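Local coordinates for putative periplasmic protein (Salmonella enterica, PDB 3OE3), which inhibits c-type lysozymes, acting in the periplasm and probably protecting the bacterium against the lysozyme of its host, at residues S8-N13 with M18-V23; V23-E26 with A30-I33; I34-E39 with A72-G77; R44-A49 with K64-G69. One frame throughout, in Å; residues are numbered along the deposited sequence.

Contact 1 (S8-N13 with M18-V23); sequences SIYTCN and MEVIYV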
loop_
_atom_site.group_PDB
_atom_site.type_symbol
_atom_site.label_atom_id
_atom_site.label_comp_id
_atom_site.label_asym_id
_atom_site.label_seq_id
_atom_site.Cartn_x
_atom_site.Cartn_y
_atom_site.Cartn_z
ATOM N N SER C 8 -4.529 -6.208 -6.694
ATOM C CA SER C 8 -4.387 -7.480 -7.387
ATOM C C SER C 8 -3.980 -8.542 -6.400
ATOM O O SER C 8 -3.156 -8.302 -5.521
ATOM C CB SER C 8 -3.321 -7.382 -8.466
ATOM O OG SER C 8 -3.782 -6.628 -9.572
ATOM N N ILE C 9 -4.554 -9.726 -6.546
ATOM C CA ILE C 9 -4.175 -10.848 -5.708
ATOM C C ILE C 9 -3.551 -11.935 -6.593
ATOM O O ILE C 9 -4.114 -12.298 -7.632
ATOM C CB ILE C 9 -5.386 -11.375 -4.917
ATOM C CG1 ILE C 9 -5.910 -10.270 -3.982
ATOM C CG2 ILE C 9 -5.030 -12.643 -4.137
ATOM C CD1 ILE C 9 -7.001 -10.707 -3.051
ATOM N N TYR C 10 -2.368 -12.424 -6.201
ATOM C CA TYR C 10 -1.643 -13.423 -6.988
ATOM C C TYR C 10 -1.543 -14.710 -6.200
ATOM O O TYR C 10 -1.300 -14.685 -4.993
ATOM C CB TYR C 10 -0.210 -12.949 -7.278
ATOM C CG TYR C 10 -0.070 -11.770 -8.224
ATOM C CD1 TYR C 10 -0.199 -10.458 -7.755
ATOM C CD2 TYR C 10 0.236 -11.961 -9.568
ATOM C CE1 TYR C 10 -0.062 -9.391 -8.603
ATOM C CE2 TYR C 10 0.367 -10.869 -10.431
ATOM C CZ TYR C 10 0.211 -9.589 -9.930
ATOM O OH TYR C 10 0.348 -8.489 -10.772
ATOM N N THR C 11 -1.716 -15.836 -6.888
ATOM C CA THR C 11 -1.388 -17.136 -6.324
ATOM C C THR C 11 0.039 -17.484 -6.721
ATOM O O THR C 11 0.395 -17.412 -7.902
ATOM C CB THR C 11 -2.359 -18.232 -6.805
ATOM O OG1 THR C 11 -2.684 -18.023 -8.187
ATOM C CG2 THR C 11 -3.637 -18.179 -5.989
ATOM N N CYS C 12 0.856 -17.827 -5.727
ATOM C CA CYS C 12 2.278 -18.130 -5.933
ATOM C C CYS C 12 2.645 -19.541 -5.498
ATOM O O CYS C 12 1.818 -20.268 -4.920
ATOM C CB CYS C 12 3.152 -17.148 -5.150
ATOM S SG CYS C 12 2.719 -15.406 -5.442
ATOM N N ASN C 13 3.889 -19.937 -5.788
ATOM C CA ASN C 13 4.339 -21.279 -5.440
ATOM C C ASN C 13 4.288 -21.490 -3.929
ATOM O O ASN C 13 4.236 -20.527 -3.160
ATOM C CB ASN C 13 5.764 -21.522 -5.941
ATOM C CG ASN C 13 5.845 -21.709 -7.446
ATOM O OD1 ASN C 13 4.850 -21.995 -8.119
ATOM N ND2 ASN C 13 7.055 -21.581 -7.981
HETATM N N MSE C 18 0.154 -13.348 -2.797
HETATM C CA MSE C 18 0.722 -11.991 -2.734
HETATM C C MSE C 18 -0.329 -10.968 -3.104
HETATM O O MSE C 18 -0.888 -11.042 -4.189
HETATM C CB MSE C 18 1.893 -11.869 -3.717
HETATM C CG MSE C 18 2.550 -10.508 -3.746
HETATM SE SE MSE C 18 4.160 -10.430 -4.847
HETATM C CE MSE C 18 3.322 -10.698 -6.591
ATOM N N GLU C 19 -0.607 -10.017 -2.208
ATOM C CA GLU C 19 -1.417 -8.852 -2.537
ATOM C C GLU C 19 -0.508 -7.739 -3.070
ATOM O O GLU C 19 0.554 -7.472 -2.511
ATOM C CB GLU C 19 -2.123 -8.298 -1.290
ATOM C CG GLU C 19 -3.433 -8.940 -0.926
ATOM C CD GLU C 19 -4.170 -8.150 0.142
ATOM O OE1 GLU C 19 -3.651 -7.097 0.582
ATOM O OE2 GLU C 19 -5.269 -8.584 0.537
ATOM N N VAL C 20 -0.940 -7.079 -4.133
ATOM C CA VAL C 20 -0.265 -5.874 -4.590
ATOM C C VAL C 20 -1.310 -4.784 -4.787
ATOM O O VAL C 20 -2.359 -5.019 -5.380
ATOM C CB VAL C 20 0.502 -6.100 -5.911
ATOM C CG1 VAL C 20 1.303 -4.838 -6.272
ATOM C CG2 VAL C 20 1.441 -7.315 -5.810
ATOM N N ILE C 21 -1.029 -3.602 -4.252
ATOM C CA ILE C 21 -1.815 -2.415 -4.568
ATOM C C ILE C 21 -1.087 -1.691 -5.690
ATOM O O ILE C 21 0.083 -1.346 -5.547
ATOM C CB ILE C 21 -1.952 -1.459 -3.364
ATOM C CG1 ILE C 21 -2.591 -2.151 -2.164
ATOM C CG2 ILE C 21 -2.769 -0.247 -3.758
ATOM C CD1 ILE C 21 -3.994 -2.623 -2.383
ATOM N N TYR C 22 -1.762 -1.500 -6.821
ATOM C CA TYR C 22 -1.169 -0.755 -7.913
ATOM C C TYR C 22 -1.783 0.637 -7.975
ATOM O O TYR C 22 -3.000 0.790 -7.862
ATOM C CB TYR C 22 -1.413 -1.472 -9.243
ATOM C CG TYR C 22 -0.601 -2.747 -9.412
ATOM C CD1 TYR C 22 0.769 -2.686 -9.619
ATOM C CD2 TYR C 22 -1.208 -3.996 -9.398
ATOM C CE1 TYR C 22 1.520 -3.833 -9.798
ATOM C CE2 TYR C 22 -0.456 -5.167 -9.583
ATOM C CZ TYR C 22 0.914 -5.068 -9.775
ATOM O OH TYR C 22 1.700 -6.200 -9.970
ATOM N N VAL C 23 -0.927 1.635 -8.153
ATOM C CA VAL C 23 -1.340 3.023 -8.336
ATOM C C VAL C 23 -0.958 3.425 -9.751
ATOM O O VAL C 23 0.208 3.363 -10.137
ATOM C CB VAL C 23 -0.640 3.956 -7.341
ATOM C CG1 VAL C 23 -1.087 5.426 -7.562
ATOM C CG2 VAL C 23 -0.925 3.500 -5.906
#
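Y10 and M18 form a hydrogen-bonded pair in the antiparallel beta hairpin of strands 5-12 and 16-24, whose local axes run 4.8 Å apart at closest approach. Four backbone bonds set the register: S8 and V20 make one hydrogen-bonded pair, Y10 and M18 the next, with I9 opposite E19 as the non-hydrogen-bonded pair between them. On the face carrying Y10, the bend of the selenomethionine M18 at chi3 (67°) brings its CE over one side of the Y10 ring, 4.1 Å from the centroid and 26° off the normal, a CH-pi contact offset toward the rim. V20 CG2 reaches Y10 CE1 at 3.8 Å. The two tyrosines approach from opposite directions, and Y22 OH donates a 2.8 Å hydrogen bond to Y10 OH. S8 OG lies in plane at the edge of the Y22 ring, 3.6 Å from CE2. Nearer the turn, C12 SG packs on M18 CB at 4.0 Å while bonded to C86 in a disulfide, which ties this hairpin to strand 80-88. The bond from Y22 OH gives the hydroxyl of buried Y10 a polar partner, and this bond and the methyl over one face both restrain the ring.

Contact 2 (V23-E26 with A30-I33); sequences VNTE and AYAI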
loop_
_atom_site.group_PDB
_atom_site.type_symbol
_atom_site.label_atom_id
_atom_site.label_comp_id
_atom_site.label_asym_id
_atom_site.label_seq_id
_atom_site.Cartn_x
_atom_site.Cartn_y
_atom_site.Cartn_z
ATOM N N VAL C 23 -0.927 1.635 -8.153
ATOM C CA VAL C 23 -1.340 3.023 -8.336
ATOM C C VAL C 23 -0.958 3.425 -9.751
ATOM O O VAL C 23 0.208 3.363 -10.137
ATOM C CB VAL C 23 -0.640 3.956 -7.341
ATOM C CG1 VAL C 23 -1.087 5.426 -7.562
ATOM C CG2 VAL C 23 -0.925 3.500 -5.906
ATOM N N ASN C 24 -1.955 3.794 -10.538
ATOM C CA ASN C 24 -1.713 4.212 -11.902
ATOM C C ASN C 24 -2.411 5.541 -12.085
ATOM O O ASN C 24 -3.626 5.575 -12.243
ATOM C CB ASN C 24 -2.275 3.179 -12.872
ATOM C CG ASN C 24 -1.455 1.913 -12.896
ATOM O OD1 ASN C 24 -0.325 1.915 -13.372
ATOM N ND2 ASN C 24 -2.015 0.832 -12.376
ATOM N N THR C 25 -1.649 6.627 -12.058
ATOM C CA THR C 25 -2.274 7.952 -12.012
ATOM C C THR C 25 -2.824 8.322 -13.382
ATOM O O THR C 25 -2.429 7.751 -14.404
ATOM C CB THR C 25 -1.310 9.067 -11.526
ATOM O OG1 THR C 25 -0.369 9.386 -12.554
ATOM C CG2 THR C 25 -0.553 8.636 -10.253
ATOM N N GLU C 26 -3.749 9.269 -13.381
ATOM C CA GLU C 26 -4.362 9.750 -14.609
ATOM C C GLU C 26 -3.331 10.215 -15.638
ATOM O O GLU C 26 -3.532 10.053 -16.844
ATOM C CB GLU C 26 -5.332 10.880 -14.278
ATOM C CG GLU C 26 -6.407 10.477 -13.293
ATOM C CD GLU C 26 -7.184 11.660 -12.758
ATOM O OE1 GLU C 26 -6.555 12.664 -12.355
ATOM O OE2 GLU C 26 -8.428 11.578 -12.734
ATOM N N ALA C 30 3.244 5.319 -12.418
ATOM C CA ALA C 30 2.936 3.992 -11.872
ATOM C C ALA C 30 3.732 3.672 -10.623
ATOM O O ALA C 30 4.945 3.879 -10.577
ATOM C CB ALA C 30 3.173 2.907 -12.936
ATOM N N TYR C 31 3.031 3.153 -9.615
ATOM C CA TYR C 31 3.644 2.735 -8.360
ATOM C C TYR C 31 3.015 1.414 -7.957
ATOM O O TYR C 31 1.974 1.015 -8.497
ATOM C CB TYR C 31 3.414 3.764 -7.247
ATOM C CG TYR C 31 3.784 5.178 -7.632
ATOM C CD1 TYR C 31 2.854 6.012 -8.240
ATOM C CD2 TYR C 31 5.042 5.693 -7.359
ATOM C CE1 TYR C 31 3.180 7.307 -8.595
ATOM C CE2 TYR C 31 5.373 7.000 -7.705
ATOM C CZ TYR C 31 4.436 7.797 -8.325
ATOM O OH TYR C 31 4.723 9.106 -8.682
ATOM N N ALA C 32 3.643 0.738 -7.000
ATOM C CA ALA C 32 3.084 -0.483 -6.437
ATOM C C ALA C 32 3.339 -0.484 -4.950
ATOM O O ALA C 32 4.283 0.134 -4.479
ATOM C CB ALA C 32 3.725 -1.710 -7.084
ATOM N N ILE C 33 2.491 -1.177 -4.195
ATOM C CA ILE C 33 2.756 -1.367 -2.779
ATOM C C ILE C 33 2.574 -2.835 -2.453
ATOM O O ILE C 33 1.573 -3.440 -2.824
ATOM C CB ILE C 33 1.803 -0.569 -1.869
ATOM C CG1 ILE C 33 1.751 0.908 -2.271
ATOM C CG2 ILE C 33 2.257 -0.685 -0.407
ATOM C CD1 ILE C 33 0.549 1.612 -1.684
HETATM O O HOH W 1 1.322 0.580 -11.325
#
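V23 and Y31 make the last hydrogen-bonded pair before the turn of an antiparallel hairpin, where strand 16-24 leads into strand 30-36 at one end of the barrel. The evidence is the reciprocal backbone pair: V23 N donates to Y31 O at 3.0 Å and Y31 N to V23 O at 2.9 Å. The two bonds differ in geometry. Y31 N lies in the carbonyl plane of V23, whereas V23 N stands 45° out of the plane of the Y31 carbonyl. A water is placed to donate to Y31 O and to N24 OD1, each at 2.9 Å; with more acceptors in reach than protons, it need not serve both at once. The same OD1 is 3.7 Å from A30 CB, the methyl of its non-hydrogen-bonded partner. On the other face of the sheet V23 CG1, anti to the V23 backbone N (chi1 180°), packs against Y31 CD1 at 4.0 Å, and T25 CG2 comes up near the plane of the ring, at its edge, 4.3 Å from CE1. The hydroxyl of Y31 reaches E4 of the second subunit, so this face of the hairpin is also part of the dimer contact. T25 OG1 accepts from N29 N within the connection. A hydrogen-bonded pair, then a non-hydrogen-bonded pair and a short connection, make up a hairpin end in an up-and-down antiparallel barrel.

Contact 3 (I34-E39 with A72-G77); sequences ISQVNE and AELVEG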
loop_
_atom_site.group_PDB
_atom_site.type_symbol
_atom_site.label_atom_id
_atom_site.label_comp_id
_atom_site.label_asym_id
_atom_site.label_seq_id
_atom_site.Cartn_x
_atom_site.Cartn_y
_atom_site.Cartn_z
ATOM N N ILE C 34 3.565 -3.398 -1.773
ATOM C CA ILE C 34 3.489 -4.782 -1.290
ATOM C C ILE C 34 3.650 -4.800 0.222
ATOM O O ILE C 34 4.062 -3.811 0.813
ATOM C CB ILE C 34 4.567 -5.679 -1.953
ATOM C CG1 ILE C 34 5.971 -5.191 -1.600
ATOM C CG2 ILE C 34 4.343 -5.752 -3.464
ATOM C CD1 ILE C 34 7.108 -6.182 -2.021
ATOM N N SER C 35 3.301 -5.917 0.854
ATOM C CA SER C 35 3.472 -6.071 2.285
ATOM C C SER C 35 4.409 -7.252 2.520
ATOM O O SER C 35 4.134 -8.361 2.069
ATOM C CB SER C 35 2.108 -6.316 2.940
ATOM O OG SER C 35 2.218 -6.501 4.335
ATOM N N GLN C 36 5.524 -6.993 3.195
ATOM C CA GLN C 36 6.503 -8.031 3.562
ATOM C C GLN C 36 7.001 -7.815 4.983
ATOM O O GLN C 36 7.250 -6.686 5.388
ATOM C CB GLN C 36 7.705 -7.989 2.615
ATOM C CG GLN C 36 7.486 -8.669 1.285
ATOM C CD GLN C 36 7.354 -10.169 1.436
ATOM O OE1 GLN C 36 8.214 -10.824 2.026
ATOM N NE2 GLN C 36 6.261 -10.719 0.929
ATOM N N VAL C 37 7.187 -8.906 5.727
ATOM C CA VAL C 37 7.651 -8.823 7.102
ATOM C C VAL C 37 6.835 -7.792 7.875
ATOM O O VAL C 37 7.370 -7.011 8.665
ATOM C CB VAL C 37 9.150 -8.503 7.191
ATOM C CG1 VAL C 37 9.697 -8.909 8.564
ATOM C CG2 VAL C 37 9.900 -9.237 6.090
ATOM N N ASN C 38 5.530 -7.804 7.625
ATOM C CA ASN C 38 4.591 -6.971 8.374
ATOM C C ASN C 38 4.819 -5.479 8.165
ATOM O O ASN C 38 4.533 -4.666 9.046
ATOM C CB ASN C 38 4.647 -7.315 9.865
ATOM C CG ASN C 38 3.451 -6.791 10.631
ATOM O OD1 ASN C 38 2.417 -6.474 10.045
ATOM N ND2 ASN C 38 3.585 -6.695 11.948
ATOM N N GLU C 39 5.348 -5.129 6.996
ATOM C CA GLU C 39 5.555 -3.738 6.613
ATOM C C GLU C 39 5.058 -3.523 5.191
ATOM O O GLU C 39 5.214 -4.379 4.323
ATOM C CB GLU C 39 7.047 -3.373 6.646
ATOM C CG GLU C 39 7.738 -3.642 7.963
ATOM C CD GLU C 39 9.157 -3.125 7.981
ATOM O OE1 GLU C 39 9.881 -3.302 6.978
ATOM O OE2 GLU C 39 9.551 -2.543 9.011
ATOM N N ALA C 72 4.045 -12.621 -12.233
ATOM C CA ALA C 72 4.895 -11.761 -11.422
ATOM C C ALA C 72 5.882 -12.599 -10.617
ATOM O O ALA C 72 5.664 -13.792 -10.384
ATOM C CB ALA C 72 4.051 -10.906 -10.485
ATOM N N GLU C 73 6.954 -11.948 -10.179
ATOM C CA GLU C 73 7.961 -12.562 -9.334
ATOM C C GLU C 73 8.430 -11.501 -8.360
ATOM O O GLU C 73 8.705 -10.372 -8.764
ATOM C CB GLU C 73 9.167 -13.032 -10.166
ATOM C CG GLU C 73 8.830 -13.945 -11.340
ATOM C CD GLU C 73 8.681 -15.398 -10.928
ATOM O OE1 GLU C 73 9.061 -15.731 -9.791
ATOM O OE2 GLU C 73 8.192 -16.208 -11.742
ATOM N N LEU C 74 8.517 -11.852 -7.084
ATOM C CA LEU C 74 9.097 -10.957 -6.089
ATOM C C LEU C 74 10.434 -11.500 -5.606
ATOM O O LEU C 74 10.551 -12.660 -5.180
ATOM C CB LEU C 74 8.144 -10.734 -4.897
ATOM C CG LEU C 74 8.647 -9.792 -3.796
ATOM C CD1 LEU C 74 8.758 -8.361 -4.299
ATOM C CD2 LEU C 74 7.729 -9.875 -2.570
ATOM N N VAL C 75 11.444 -10.650 -5.716
ATOM C CA VAL C 75 12.795 -10.993 -5.282
ATOM C C VAL C 75 13.360 -9.930 -4.341
ATOM O O VAL C 75 12.786 -8.846 -4.176
ATOM C CB VAL C 75 13.758 -11.196 -6.479
ATOM C CG1 VAL C 75 13.203 -12.254 -7.440
ATOM C CG2 VAL C 75 14.014 -9.885 -7.199
ATOM N N GLU C 76 14.495 -10.248 -3.727
ATOM C CA GLU C 76 15.224 -9.294 -2.905
ATOM C C GLU C 76 16.704 -9.524 -3.157
ATOM O O GLU C 76 17.091 -10.562 -3.708
ATOM C CB GLU C 76 14.908 -9.516 -1.417
ATOM C CG GLU C 76 15.268 -10.911 -0.922
ATOM C CD GLU C 76 14.823 -11.173 0.512
ATOM O OE1 GLU C 76 14.591 -10.195 1.254
ATOM O OE2 GLU C 76 14.710 -12.360 0.897
ATOM N N GLY C 77 17.527 -8.566 -2.751
ATOM C CA GLY C 77 18.966 -8.702 -2.889
ATOM C C GLY C 77 19.379 -9.053 -4.304
ATOM O O GLY C 77 18.894 -8.470 -5.277
#
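I34 and L74 meet inside the closed eight-stranded antiparallel barrel, reaching toward each other tip to tip from strands 30-36 and 71-76, which are not neighbours in the sheet. Their CA atoms are the nearest pair between the segments, yet 9.6 Å apart, so the gap is spanned by side chains alone and the contact buries only 116 Å². The tight part is apolar: I34 CD1 sits 3.6 Å from L74 CD1 and 3.8 Å from L74 CD2, one methyl against both branches of the leucine. I34 CG1 lies between its backbone N and carbonyl carbon (chi1 62°), the crowded position, and the chain then extends to carry CD1 toward L74. Around this pair, V20 covers I34 while M18 and V82 pack on L74, which makes it a piece of the barrel core.

The partly exposed side begins at Q36, which also packs on Y63 and V82. Its chain bends at chi2 (-68°) and meets L74 from the opposite direction, CG and CD each 4.0 Å from L74 CD2. Beyond it the strand ends in a type I' turn from Q36 to E39, closed by Q36 N to E39 O and E39 N to Q36 O bonds, and the V37 and N38 side chains at its corner are exposed, well away from the segment 72-77. On this side Q36 NE2 comes nearest, 3.9 Å from L74 CD2.

Contact 4 (R44-A49 with K64-G69); sequences RLMKMA and KLYTKG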
loop_
_atom_site.group_PDB
_atom_site.type_symbol
_atom_site.label_atom_id
_atom_site.label_comp_id
_atom_site.label_asym_id
_atom_site.label_seq_id
_atom_site.Cartn_x
_atom_site.Cartn_y
_atom_site.Cartn_z
ATOM N N ARG C 44 8.397 2.057 -7.014
ATOM C CA ARG C 44 8.247 2.895 -8.203
ATOM C C ARG C 44 8.500 2.029 -9.437
ATOM O O ARG C 44 9.266 1.063 -9.386
ATOM C CB ARG C 44 9.249 4.061 -8.167
ATOM C CG ARG C 44 10.702 3.595 -8.230
ATOM C CD ARG C 44 11.673 4.751 -8.334
ATOM N NE ARG C 44 11.413 5.546 -9.528
ATOM C CZ ARG C 44 11.941 5.298 -10.726
ATOM N NH1 ARG C 44 12.773 4.277 -10.898
ATOM N NH2 ARG C 44 11.641 6.083 -11.751
ATOM N N LEU C 45 7.856 2.361 -10.549
ATOM C CA LEU C 45 8.108 1.676 -11.806
ATOM C C LEU C 45 9.495 2.039 -12.340
ATOM O O LEU C 45 9.867 3.220 -12.388
ATOM C CB LEU C 45 7.036 2.041 -12.841
ATOM C CG LEU C 45 7.163 1.368 -14.206
ATOM C CD1 LEU C 45 6.668 -0.059 -14.151
ATOM C CD2 LEU C 45 6.411 2.166 -15.288
HETATM N N MSE C 46 10.252 1.021 -12.740
HETATM C CA MSE C 46 11.534 1.233 -13.403
HETATM C C MSE C 46 11.306 1.384 -14.900
HETATM O O MSE C 46 10.873 0.452 -15.573
HETATM C CB MSE C 46 12.494 0.072 -13.125
HETATM C CG MSE C 46 13.018 0.046 -11.695
HETATM SE SE MSE C 46 14.194 -1.487 -11.343
HETATM C CE MSE C 46 12.921 -2.846 -11.577
ATOM N N LYS C 47 11.604 2.558 -15.427
ATOM C CA LYS C 47 11.458 2.755 -16.867
ATOM C C LYS C 47 12.464 1.902 -17.649
ATOM O O LYS C 47 13.499 2.382 -18.103
ATOM C CB LYS C 47 11.545 4.232 -17.237
ATOM C CG LYS C 47 10.195 4.943 -17.190
ATOM C CD LYS C 47 9.627 4.997 -15.782
ATOM C CE LYS C 47 9.735 6.404 -15.218
ATOM N NZ LYS C 47 9.145 7.400 -16.154
HETATM N N MSE C 48 12.141 0.622 -17.795
HETATM C CA MSE C 48 13.019 -0.322 -18.470
HETATM C C MSE C 48 12.216 -1.295 -19.322
HETATM O O MSE C 48 11.034 -1.078 -19.586
HETATM C CB MSE C 48 13.835 -1.108 -17.449
HETATM C CG MSE C 48 12.977 -1.945 -16.530
HETATM SE SE MSE C 48 13.996 -3.213 -15.465
HETATM C CE MSE C 48 15.096 -1.979 -14.444
ATOM N N ALA C 49 12.873 -2.373 -19.741
ATOM C CA ALA C 49 12.253 -3.378 -20.595
ATOM C C ALA C 49 10.904 -3.836 -20.051
ATOM O O ALA C 49 10.756 -4.087 -18.855
ATOM C CB ALA C 49 13.188 -4.568 -20.767
ATOM N N LYS C 64 12.387 -6.096 -5.350
ATOM C CA LYS C 64 11.985 -5.750 -6.695
ATOM C C LYS C 64 10.877 -6.704 -7.158
ATOM O O LYS C 64 10.903 -7.921 -6.890
ATOM C CB LYS C 64 13.184 -5.785 -7.652
ATOM C CG LYS C 64 14.217 -4.704 -7.376
ATOM C CD LYS C 64 15.358 -4.758 -8.393
ATOM C CE LYS C 64 16.244 -3.525 -8.304
ATOM N NZ LYS C 64 16.674 -3.246 -6.909
ATOM N N LEU C 65 9.894 -6.132 -7.838
ATOM C CA LEU C 65 8.736 -6.868 -8.293
ATOM C C LEU C 65 8.767 -6.837 -9.810
ATOM O O LEU C 65 8.709 -5.762 -10.435
ATOM C CB LEU C 65 7.454 -6.196 -7.753
ATOM C CG LEU C 65 6.119 -6.726 -8.284
ATOM C CD1 LEU C 65 5.890 -8.151 -7.772
ATOM C CD2 LEU C 65 4.947 -5.796 -7.881
ATOM N N TYR C 66 8.904 -8.009 -10.419
ATOM C CA TYR C 66 8.962 -8.086 -11.864
ATOM C C TYR C 66 7.672 -8.674 -12.379
ATOM O O TYR C 66 7.290 -9.774 -11.985
ATOM C CB TYR C 66 10.138 -8.954 -12.305
ATOM C CG TYR C 66 11.465 -8.390 -11.884
ATOM C CD1 TYR C 66 12.177 -7.551 -12.722
ATOM C CD2 TYR C 66 12.001 -8.678 -10.638
ATOM C CE1 TYR C 66 13.392 -7.025 -12.335
ATOM C CE2 TYR C 66 13.216 -8.156 -10.246
ATOM C CZ TYR C 66 13.906 -7.334 -11.101
ATOM O OH TYR C 66 15.121 -6.814 -10.715
ATOM N N THR C 67 6.996 -7.950 -13.263
ATOM C CA THR C 67 5.719 -8.429 -13.760
ATOM C C THR C 67 5.665 -8.402 -15.279
ATOM O O THR C 67 6.292 -7.560 -15.926
ATOM C CB THR C 67 4.531 -7.623 -13.187
ATOM O OG1 THR C 67 4.307 -6.447 -13.975
ATOM C CG2 THR C 67 4.791 -7.225 -11.728
ATOM N N LYS C 68 4.904 -9.345 -15.825
ATOM C CA LYS C 68 4.768 -9.542 -17.255
ATOM C C LYS C 68 3.393 -10.137 -17.480
ATOM O O LYS C 68 3.143 -11.271 -17.090
ATOM C CB LYS C 68 5.841 -10.511 -17.748
ATOM C CG LYS C 68 5.825 -10.758 -19.244
ATOM C CD LYS C 68 6.225 -9.513 -20.010
ATOM C CE LYS C 68 6.187 -9.760 -21.511
ATOM N NZ LYS C 68 7.031 -10.927 -21.892
ATOM N N GLY C 69 2.497 -9.376 -18.101
ATOM C CA GLY C 69 1.133 -9.837 -18.296
ATOM C C GLY C 69 0.462 -10.140 -16.965
ATOM O O GLY C 69 0.348 -9.273 -16.091
#
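The ring of Y66 is approached obliquely by M46, the terminal methyl CE of this selenomethionine lying 4.3 Å from Y66 CE1. Beyond the two segments, the ring also has N53, V75 and D79 around it, with V75 CG2 close to CE2. M46 reaches the ring by a bent chain: chi1 (-72°) sets CG anti to the carbonyl carbon, the next bond is extended, and chi3 (-65°) folds CE back toward Y66. Its selenium, one bond back from CE, passes K64, where SE lies 4.2 Å from K64 CE. The two long chains cross at about a right angle, and the CE methylene, next to the ammonium, is the part of the lysine nearest SE. The turn about the K64 CD-CE bond (chi4 50°) swings NZ out of line with the chain.

Both segments belong to the antiparallel barrel, but strands 39-45 and 64-68 are separated in it by strand 52-56, and M46 therefore reaches over that strand, touching N53 and E55 on the way. Backbone pairing follows the same order: M46 bonds to N53 and L65 to Y54. The L65 side chain takes the other face, packing on M18, V20 and Y22, whereas M46, K64 and Y66 are all partly exposed, and 125 Å² is buried in total, as expected of an outer-surface contact. Past M46 the chain leaves the strand: K47 is the centre of an inverse gamma turn, with a weak M48 N to M46 O bond of 2.6 Å across it.

In the fold
All four contacts belong to one antiparallel barrel. Contacts 1 and 2, with centres about 14 Å apart, share V23 and are consecutive hairpins; I21 O and I33 N, 2.8 Å apart, probably hydrogen-bond between them. Contact 3 lies about 10 Å from contact 1, centre to centre, and joins its apolar interior where M18 SE meets L74 CB at 4.0 Å. L65 brings contact 4 to the same core, with CD1 3.8 Å from M18 CE. Contacts 3 and 4 are linked by a probable bond of E73 N to Y66 O. Contacts 1, 2 and 3 also touch the second subunit, whereas contact 4 does not. The N24 side chain in contact 2 is about 5 Å from a bound sodium ion.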